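Local coordinates for protein PfVFT1 (Plasmodium falciparum, PDB 5JKQ) that probably binds a solute in the cleft between its two lobes, as a Venus flytrap domain of the solute-binding protein type, at residues T147-S153 / T274-Y279. The protein carries 3 engineered substitutions. Residue numbers count along the deposited sequence, not the author numbering.
Sequences TDNYFLS and TGHSAY
A loop and a strand joined by a single beta bridge here gain most of their further bonds from side chains. Thr274-Tyr279 is extended throughout, whereas 147-153 turns at Asn149 and Tyr150 (phi/psi near -80/-14 and -75/-17) before Phe151 and Leu152 extend again. The two segments run antiparallel where they meet, with Leu152 opposite His276 (CA-CA 4.6 Å) as a non-hydrogen-bonded pair: Ser277 N donates to Phe151 O (2.9 Å) and Ser153 N to Gly275 O (3.0 Å). Phe151 O also receives a CA-H...O contact from His276 CA (3.3 Å). An Asx turn opens this bend, Asp148 OD1 accepting from Tyr150 N (3.1 Å), while Asp148 OD2 is taken by Tyr129 and Tyr94. In the bi-lobed Venus flytrap architecture, strand 265-281 carries the chain from one lobe's mixed sheet to the other lobe, and here it meets the loop leaving the edge strand 146-147 of that second lobe's parallel sheet, consistent with a place in the inter-lobe hinge. Imidazole and phenol satisfy two loop carbonyls. His276 (chi1 m) gives ND1 to Tyr150 O at 2.6 Å, its NE2 pairing with His177; Tyr279 (chi1 m) brings its ring alongside the loop, so that CE1 lies 4.2 Å from Phe151 CB and OH donates to Leu152 O (2.9 Å), which Ser155 also engages. Thr147, in the p rotamer, uses OG1 to accept from Tyr279 N (2.8 Å) and to donate to Asp148 O (3.1 Å). Thr147 N reaches Tyr279 O only weakly, at 3.3 Å. Ser277 OG, bonded to Ser170, lies in a weak 3.4 Å bond with Ser153 OG.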
ATOM      1  N   THR A 147       2.043  -7.855   8.621  1.00 21.44           N
ATOM      2  CA  THR A 147       0.780  -7.306   8.154  1.00 17.75           C
ATOM      3  C   THR A 147       0.623  -7.683   6.687  1.00 18.16           C
ATOM      4  O   THR A 147       1.591  -8.080   6.035  1.00 18.04           O
ATOM      5  CB  THR A 147       0.715  -5.775   8.299  1.00 19.30           C
ATOM      6  OG1 THR A 147       1.630  -5.167   7.377  1.00 21.78           O
ATOM      7  CG2 THR A 147       1.054  -5.349   9.721  1.00 22.42           C
ATOM      8  N   ASP A 148      -0.593  -7.566   6.170  1.00 18.11           N
ATOM      9  CA  ASP A 148      -0.829  -7.726   4.743  1.00 18.81           C
ATOM     10  C   ASP A 148      -0.089  -6.615   3.998  1.00 19.30           C
ATOM     11  O   ASP A 148       0.334  -5.633   4.607  1.00 16.15           O
ATOM     12  CB  ASP A 148      -2.329  -7.689   4.438  1.00 20.51           C
ATOM     13  CG  ASP A 148      -2.658  -8.216   3.056  1.00 25.60           C
ATOM     14  OD1 ASP A 148      -2.326  -7.535   2.064  1.00 22.48           O
ATOM     15  OD2 ASP A 148      -3.262  -9.307   2.964  1.00 15.46           O
ATOM     16  N   ASN A 149       0.071  -6.765   2.687  1.00 18.39           N
ATOM     17  CA  ASN A 149       0.809  -5.781   1.899  1.00 13.03           C
ATOM     18  C   ASN A 149      -0.005  -4.537   1.542  1.00 13.66           C
ATOM     19  O   ASN A 149       0.564  -3.533   1.117  1.00 13.82           O
ATOM     20  CB  ASN A 149       1.325  -6.413   0.601  1.00 16.86           C
ATOM     21  CG  ASN A 149       2.245  -7.592   0.848  1.00 19.23           C
ATOM     22  OD1 ASN A 149       3.367  -7.429   1.325  1.00 19.53           O
ATOM     23  ND2 ASN A 149       1.779  -8.789   0.505  1.00 18.41           N
ATOM     24  N   TYR A 150      -1.325  -4.593   1.706  1.00 16.69           N
ATOM     25  CA  TYR A 150      -2.184  -3.524   1.196  1.00 18.21           C
ATOM     26  C   TYR A 150      -2.114  -2.258   2.041  1.00 16.77           C
ATOM     27  O   TYR A 150      -2.519  -1.189   1.587  1.00 14.41           O
ATOM     28  CB  TYR A 150      -3.644  -3.997   1.081  1.00 21.87           C
ATOM     29  CG  TYR A 150      -4.354  -4.347   2.377  1.00 20.96           C
ATOM     30  CD1 TYR A 150      -4.662  -3.373   3.321  1.00 24.01           C
ATOM     31  CD2 TYR A 150      -4.765  -5.650   2.629  1.00 19.94           C
ATOM     32  CE1 TYR A 150      -5.323  -3.693   4.491  1.00 19.59           C
ATOM     33  CE2 TYR A 150      -5.429  -5.979   3.795  1.00 23.89           C
ATOM     34  CZ  TYR A 150      -5.706  -4.998   4.721  1.00 26.32           C
ATOM     35  OH  TYR A 150      -6.368  -5.319   5.883  1.00 30.37           O
ATOM     36  N   PHE A 151      -1.599  -2.377   3.260  1.00 19.83           N
ATOM     37  CA  PHE A 151      -1.552  -1.243   4.179  1.00 17.29           C
ATOM     38  C   PHE A 151      -0.789  -0.069   3.585  1.00 23.30           C
ATOM     39  O   PHE A 151       0.222  -0.250   2.908  1.00 29.80           O
ATOM     40  CB  PHE A 151      -0.921  -1.661   5.507  1.00 14.50           C
ATOM     41  CG  PHE A 151      -1.831  -2.486   6.364  1.00 22.99           C
ATOM     42  CD1 PHE A 151      -2.732  -1.878   7.222  1.00 18.45           C
ATOM     43  CD2 PHE A 151      -1.800  -3.867   6.302  1.00 17.81           C
ATOM     44  CE1 PHE A 151      -3.576  -2.634   8.006  1.00 23.13           C
ATOM     45  CE2 PHE A 151      -2.643  -4.627   7.083  1.00 20.52           C
ATOM     46  CZ  PHE A 151      -3.532  -4.010   7.936  1.00 22.79           C
ATOM     47  N   LEU A 152      -1.291   1.136   3.837  1.00 18.74           N
ATOM     48  CA  LEU A 152      -0.677   2.348   3.313  1.00 24.04           C
ATOM     49  C   LEU A 152       0.727   2.545   3.866  1.00 28.87           C
ATOM     50  O   LEU A 152       1.019   2.173   5.003  1.00 33.77           O
ATOM     51  CB  LEU A 152      -1.540   3.569   3.642  1.00 21.47           C
ATOM     52  CG  LEU A 152      -2.979   3.549   3.121  1.00 22.05           C
ATOM     53  CD1 LEU A 152      -3.701   4.818   3.536  1.00 24.92           C
ATOM     54  CD2 LEU A 152      -3.020   3.383   1.609  1.00 26.91           C
ATOM     55  N   SER A 153       1.591   3.140   3.052  1.00 35.62           N
ATOM     56  CA  SER A 153       2.957   3.438   3.458  1.00 29.45           C
ATOM     57  C   SER A 153       2.998   4.603   4.445  1.00 27.16           C
ATOM     58  O   SER A 153       4.029   4.861   5.066  1.00 35.20           O
ATOM     59  CB  SER A 153       3.814   3.756   2.230  1.00 33.02           C
ATOM     60  OG  SER A 153       3.856   2.652   1.342  1.00 23.71           O
ATOM     61  N   THR A 274       0.306   6.753  -4.128  1.00 21.05           N
ATOM     62  CA  THR A 274       0.030   6.264  -2.785  1.00 21.06           C
ATOM     63  C   THR A 274       0.610   4.858  -2.683  1.00 24.71           C
ATOM     64  O   THR A 274       0.151   3.941  -3.363  1.00 21.71           O
ATOM     65  CB  THR A 274      -1.485   6.251  -2.481  1.00 28.49           C
ATOM     66  OG1 THR A 274      -2.002   7.587  -2.563  1.00 24.03           O
ATOM     67  CG2 THR A 274      -1.766   5.686  -1.092  1.00 16.86           C
ATOM     68  N   GLY A 275       1.631   4.699  -1.846  1.00 29.00           N
ATOM     69  CA  GLY A 275       2.327   3.430  -1.722  1.00 23.35           C
ATOM     70  C   GLY A 275       1.662   2.459  -0.765  1.00 18.15           C
ATOM     71  O   GLY A 275       0.937   2.862   0.145  1.00 20.49           O
ATOM     72  N   HIS A 276       1.913   1.172  -0.988  1.00 20.84           N
ATOM     73  CA  HIS A 276       1.459   0.109  -0.095  1.00 17.99           C
ATOM     74  C   HIS A 276       2.649  -0.724   0.366  1.00 20.48           C
ATOM     75  O   HIS A 276       3.515  -1.066  -0.436  1.00 17.14           O
ATOM     76  CB  HIS A 276       0.440  -0.792  -0.791  1.00 18.74           C
ATOM     77  CG  HIS A 276      -0.763  -0.065  -1.304  1.00 21.00           C
ATOM     78  ND1 HIS A 276      -1.829   0.269  -0.497  1.00 21.46           N
ATOM     79  CD2 HIS A 276      -1.073   0.383  -2.542  1.00 22.83           C
ATOM     80  CE1 HIS A 276      -2.741   0.898  -1.215  1.00 20.99           C
ATOM     81  NE2 HIS A 276      -2.309   0.978  -2.459  1.00 15.24           N
ATOM     82  N   SER A 277       2.689  -1.052   1.655  1.00 18.51           N
ATOM     83  CA  SER A 277       3.791  -1.837   2.203  1.00 22.06           C
ATOM     84  C   SER A 277       3.356  -2.727   3.364  1.00 20.49           C
ATOM     85  O   SER A 277       2.307  -2.512   3.974  1.00 19.01           O
ATOM     86  CB  SER A 277       4.918  -0.904   2.658  1.00 25.74           C
ATOM     87  OG  SER A 277       4.433   0.077   3.555  1.00 34.66           O
ATOM     88  N   ALA A 278       4.173  -3.736   3.652  1.00 20.89           N
ATOM     89  CA  ALA A 278       3.965  -4.593   4.811  1.00 24.05           C
ATOM     90  C   ALA A 278       4.746  -4.035   5.994  1.00 18.06           C
ATOM     91  O   ALA A 278       5.748  -3.342   5.811  1.00 22.84           O
ATOM     92  CB  ALA A 278       4.395  -6.020   4.507  1.00 18.28           C
ATOM     93  N   TYR A 279       4.283  -4.336   7.205  1.00 19.15           N
ATOM     94  CA  TYR A 279       4.934  -3.855   8.420  1.00 22.73           C
ATOM     95  C   TYR A 279       5.408  -5.015   9.291  1.00 22.68           C
ATOM     96  O   TYR A 279       4.781  -6.076   9.337  1.00 26.37           O
ATOM     97  CB  TYR A 279       3.986  -2.939   9.201  1.00 26.85           C
ATOM     98  CG  TYR A 279       3.802  -1.585   8.544  1.00 27.24           C
ATOM     99  CD1 TYR A 279       2.842  -1.392   7.558  1.00 26.17           C
ATOM    100  CD2 TYR A 279       4.602  -0.508   8.897  1.00 25.54           C
ATOM    101  CE1 TYR A 279       2.677  -0.157   6.951  1.00 30.25           C
ATOM    102  CE2 TYR A 279       4.445   0.728   8.295  1.00 27.57           C
ATOM    103  CZ  TYR A 279       3.483   0.899   7.325  1.00 29.67           C
ATOM    104  OH  TYR A 279       3.332   2.130   6.729  1.00 27.26           O
TER